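PDB 2QE6: uncharacterized protein Tfu_2867 from Thermobifida fusca, which binds S-adenosylmethionine and is probably a methyltransferase with a Rossmann-like fold, its substrate being unknown. Local coordinates for residues Glu60-Val64 with Thr244-Arg248. The protein carries 1 engineered substitution. Residues are numbered along the deposited sequence; the frame is centred on the assembly and turned at random.
Sequences ENRKV and TALWR. With SAM (S-adenosylmethionine), chain F.
V64 meets T244 and W247 where helix 54-75 packs on the short 3-10 turn 244-246. V64 CB lies 3.9 Å from T244 O. CG1 approaches the CB of T244, and the two side chains cross at about a right angle. CG2, anti to the backbone N of V64, reaches further along the turn. V64 CG2 lies 3.7 Å from both T244 O and W247 CB, and sits obliquely near CE3 of the indole. T244 O also accepts a 3.3 Å backbone hydrogen bond from W247 N, within the turn.

One helical turn earlier, E60 covers the start of the 3-10 segment. E60 CB lies 3.7 Å from T244 OG1. The chain then bends at chi2 (-56°), and E60 OE1 comes 3.6 Å from A245 CB. The other oxygen, E60 OE2, forms a salt bridge with K63 NZ, 3.5 Å away, and the hydrogen bond within it is weak.

The same helix turn also serves the cofactor. R62 NH1 donates to SAM O at 2.7 Å, with the oxygen at the guanidinium edge. N61 ND2 makes a weaker, bent bond to SAM OXT (125°). T195 and Y27 also hydrogen-bond the N61 amide, which should limit its rotation.

Helix 54-75 thus has the methionyl carboxylate on one flank and the loop after strand 235-243 on another. V64 and T244 also touch A267, and W247 touches I269, both on strand 265-271.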
ATOM      1  N   GLU A  60      -0.919   3.946 -11.489  1.00 35.03           N
ATOM      2  CA  GLU A  60       0.474   3.553 -11.500  1.00 33.98           C
ATOM      3  C   GLU A  60       0.871   2.863 -10.196  1.00 35.56           C
ATOM      4  O   GLU A  60       1.723   1.995 -10.207  1.00 36.31           O
ATOM      5  CB  GLU A  60       1.391   4.750 -11.734  1.00 31.85           C
ATOM      6  CG  GLU A  60       1.327   5.289 -13.160  1.00 34.21           C
ATOM      7  CD  GLU A  60       1.633   4.266 -14.242  1.00 45.27           C
ATOM      8  OE1 GLU A  60       2.400   3.292 -14.007  1.00 39.72           O
ATOM      9  OE2 GLU A  60       1.108   4.467 -15.361  1.00 45.44           O
ATOM     10  N   ASN A  61       0.272   3.265  -9.082  1.00 34.67           N
ATOM     11  CA  ASN A  61       0.545   2.628  -7.791  1.00 34.98           C
ATOM     12  C   ASN A  61       0.025   1.193  -7.773  1.00 37.19           C
ATOM     13  O   ASN A  61       0.722   0.272  -7.332  1.00 37.78           O
ATOM     14  CB  ASN A  61      -0.058   3.469  -6.663  1.00 35.51           C
ATOM     15  CG  ASN A  61       0.372   3.012  -5.323  1.00 39.44           C
ATOM     16  OD1 ASN A  61       1.559   2.986  -5.003  1.00 38.77           O
ATOM     17  ND2 ASN A  61      -0.592   2.664  -4.508  1.00 33.06           N
ATOM     18  N   ARG A  62      -1.169   0.982  -8.313  1.00 36.61           N
ATOM     19  CA  ARG A  62      -1.662  -0.392  -8.464  1.00 35.52           C
ATOM     20  C   ARG A  62      -0.809  -1.229  -9.397  1.00 36.04           C
ATOM     21  O   ARG A  62      -0.557  -2.373  -9.099  1.00 37.72           O
ATOM     22  CB  ARG A  62      -3.112  -0.420  -8.938  1.00 36.08           C
ATOM     23  CG  ARG A  62      -4.046   0.210  -7.920  1.00 36.20           C
ATOM     24  CD  ARG A  62      -3.872  -0.403  -6.538  1.00 43.07           C
ATOM     25  NE  ARG A  62      -4.146  -1.846  -6.578  1.00 32.20           N
ATOM     26  CZ  ARG A  62      -4.386  -2.610  -5.516  1.00 43.05           C
ATOM     27  NH1 ARG A  62      -4.377  -2.096  -4.295  1.00 41.10           N
ATOM     28  NH2 ARG A  62      -4.645  -3.909  -5.691  1.00 39.48           N
ATOM     29  N   LYS A  63      -0.388  -0.670 -10.521  1.00 37.23           N
ATOM     30  CA  LYS A  63       0.497  -1.376 -11.434  1.00 36.46           C
ATOM     31  C   LYS A  63       1.859  -1.723 -10.778  1.00 36.69           C
ATOM     32  O   LYS A  63       2.376  -2.789 -11.005  1.00 31.34           O
ATOM     33  CB  LYS A  63       0.726  -0.566 -12.720  1.00 36.78           C
ATOM     34  CG  LYS A  63      -0.467  -0.449 -13.707  1.00 39.79           C
ATOM     35  CD  LYS A  63      -0.064   0.546 -14.800  1.00 39.63           C
ATOM     36  CE  LYS A  63      -0.942   0.581 -16.004  1.00 54.70           C
ATOM     37  NZ  LYS A  63      -0.475   1.746 -16.857  1.00 56.85           N
ATOM     38  N   VAL A  64       2.461  -0.833  -9.979  1.00 32.05           N
ATOM     39  CA  VAL A  64       3.719  -1.205  -9.319  1.00 31.56           C
ATOM     40  C   VAL A  64       3.494  -2.221  -8.211  1.00 32.87           C
ATOM     41  O   VAL A  64       4.378  -3.025  -7.927  1.00 33.67           O
ATOM     42  CB  VAL A  64       4.518   0.030  -8.755  1.00 35.16           C
ATOM     43  CG1 VAL A  64       3.913   0.558  -7.510  1.00 37.12           C
ATOM     44  CG2 VAL A  64       5.967  -0.337  -8.535  1.00 34.54           C
ATOM     45  N   THR A 244       7.028   5.638  -9.311  1.00 35.20           N
ATOM     46  CA  THR A 244       6.373   4.341  -9.383  1.00 34.84           C
ATOM     47  C   THR A 244       6.408   3.684 -10.794  1.00 36.67           C
ATOM     48  O   THR A 244       6.643   2.478 -10.880  1.00 34.79           O
ATOM     49  CB  THR A 244       4.898   4.396  -8.790  1.00 36.80           C
ATOM     50  OG1 THR A 244       4.145   5.446  -9.429  1.00 33.19           O
ATOM     51  CG2 THR A 244       4.910   4.637  -7.289  1.00 35.19           C
ATOM     52  N   ALA A 245       6.214   4.448 -11.875  1.00 35.82           N
ATOM     53  CA  ALA A 245       6.182   3.880 -13.228  1.00 34.65           C
ATOM     54  C   ALA A 245       7.579   3.375 -13.710  1.00 35.04           C
ATOM     55  O   ALA A 245       7.673   2.616 -14.679  1.00 37.01           O
ATOM     56  CB  ALA A 245       5.641   4.894 -14.200  1.00 35.39           C
ATOM     57  N   LEU A 246       8.634   3.847 -13.030  1.00 35.31           N
ATOM     58  CA  LEU A 246      10.018   3.516 -13.349  1.00 35.41           C
ATOM     59  C   LEU A 246      10.513   2.268 -12.596  1.00 35.59           C
ATOM     60  O   LEU A 246      11.628   1.799 -12.831  1.00 33.13           O
ATOM     61  CB  LEU A 246      10.929   4.724 -13.017  1.00 33.93           C
ATOM     62  CG  LEU A 246      10.693   6.039 -13.764  1.00 36.08           C
ATOM     63  CD1 LEU A 246      11.731   7.127 -13.372  1.00 30.54           C
ATOM     64  CD2 LEU A 246      10.708   5.843 -15.275  1.00 35.18           C
ATOM     65  N   TRP A 247       9.694   1.713 -11.704  1.00 34.72           N
ATOM     66  CA  TRP A 247      10.140   0.557 -10.922  1.00 33.46           C
ATOM     67  C   TRP A 247       9.925  -0.723 -11.712  1.00 34.07           C
ATOM     68  O   TRP A 247       8.800  -1.164 -11.846  1.00 33.36           O
ATOM     69  CB  TRP A 247       9.462   0.478  -9.536  1.00 35.86           C
ATOM     70  CG  TRP A 247      10.184  -0.504  -8.616  1.00 32.64           C
ATOM     71  CD1 TRP A 247      11.157  -0.203  -7.731  1.00 35.64           C
ATOM     72  CD2 TRP A 247       9.995  -1.929  -8.536  1.00 33.01           C
ATOM     73  NE1 TRP A 247      11.593  -1.340  -7.101  1.00 35.72           N
ATOM     74  CE2 TRP A 247      10.906  -2.417  -7.582  1.00 32.33           C
ATOM     75  CE3 TRP A 247       9.178  -2.829  -9.193  1.00 35.94           C
ATOM     76  CZ2 TRP A 247      11.009  -3.762  -7.267  1.00 40.52           C
ATOM     77  CZ3 TRP A 247       9.283  -4.181  -8.879  1.00 39.45           C
ATOM     78  CH2 TRP A 247      10.180  -4.625  -7.923  1.00 35.55           C
ATOM     79  N   ARG A 248      11.023  -1.297 -12.218  1.00 32.66           N
ATOM     80  CA  ARG A 248      10.978  -2.491 -13.050  1.00 34.19           C
ATOM     81  C   ARG A 248       9.781  -2.541 -13.960  1.00 35.33           C
ATOM     82  O   ARG A 248       8.935  -3.421 -13.830  1.00 38.39           O
ATOM     83  CB  ARG A 248      11.007  -3.755 -12.165  1.00 37.29           C
ATOM     84  CG  ARG A 248      12.228  -3.796 -11.249  1.00 38.13           C
ATOM     85  CD  ARG A 248      12.532  -5.192 -10.760  1.00 36.11           C
ATOM     86  NE  ARG A 248      13.688  -5.164  -9.869  1.00 38.56           N
ATOM     87  CZ  ARG A 248      14.461  -6.210  -9.619  1.00 39.30           C
ATOM     88  NH1 ARG A 248      14.186  -7.392 -10.165  1.00 41.55           N
ATOM     89  NH2 ARG A 248      15.496  -6.076  -8.807  1.00 43.47           N
TER
HETATM   90  N   SAM F 400      -2.214  -0.349  -0.206  1.00 28.40           N
HETATM   91  CA  SAM F 400      -3.263  -0.046  -1.258  1.00 30.21           C
HETATM   92  C   SAM F 400      -2.579   0.386  -2.536  1.00 31.01           C
HETATM   93  O   SAM F 400      -3.125   0.213  -3.619  1.00 31.59           O
HETATM   94  OXT SAM F 400      -1.474   0.944  -2.493  1.00 28.67           O
HETATM   95  CB  SAM F 400      -4.278   1.059  -0.909  1.00 27.39           C
HETATM   96  CG  SAM F 400      -3.701   2.471  -0.722  1.00 28.67           C
HETATM   97  SD  SAM F 400      -4.868   3.732  -0.111  1.00 14.44           S
HETATM   98  CE  SAM F 400      -6.306   2.638  -0.014  1.00 42.41           C
HETATM   99  C5' SAM F 400      -4.359   3.643   1.619  1.00 31.89           C
HETATM  100  C4' SAM F 400      -4.940   2.581   2.562  1.00 30.30           C
HETATM  101  O4' SAM F 400      -4.207   2.586   3.791  1.00 27.71           O
HETATM  102  C3' SAM F 400      -6.406   2.822   2.954  1.00 32.41           C
HETATM  103  O3' SAM F 400      -7.196   1.667   2.731  1.00 30.91           O
HETATM  104  C2' SAM F 400      -6.399   3.224   4.421  1.00 33.81           C
HETATM  105  O2' SAM F 400      -7.610   2.937   5.131  1.00 31.21           O
HETATM  106  C1' SAM F 400      -5.142   2.491   4.876  1.00 29.72           C
HETATM  107  N9  SAM F 400      -4.597   3.116   6.082  1.00 29.41           N
HETATM  108  C8  SAM F 400      -4.095   4.405   6.258  1.00 33.38           C
HETATM  109  N7  SAM F 400      -3.690   4.536   7.549  1.00 31.49           N
HETATM  110  C5  SAM F 400      -3.917   3.340   8.180  1.00 32.06           C
HETATM  111  C6  SAM F 400      -3.666   2.918   9.494  1.00 23.54           C
HETATM  112  N6  SAM F 400      -3.128   3.792  10.389  1.00 27.93           N
HETATM  113  N1  SAM F 400      -4.008   1.617   9.822  1.00 31.12           N
HETATM  114  C2  SAM F 400      -4.579   0.730   8.888  1.00 26.56           C
HETATM  115  N3  SAM F 400      -4.836   1.155   7.587  1.00 27.77           N
HETATM  116  C4  SAM F 400      -4.489   2.442   7.260  1.00 34.31           C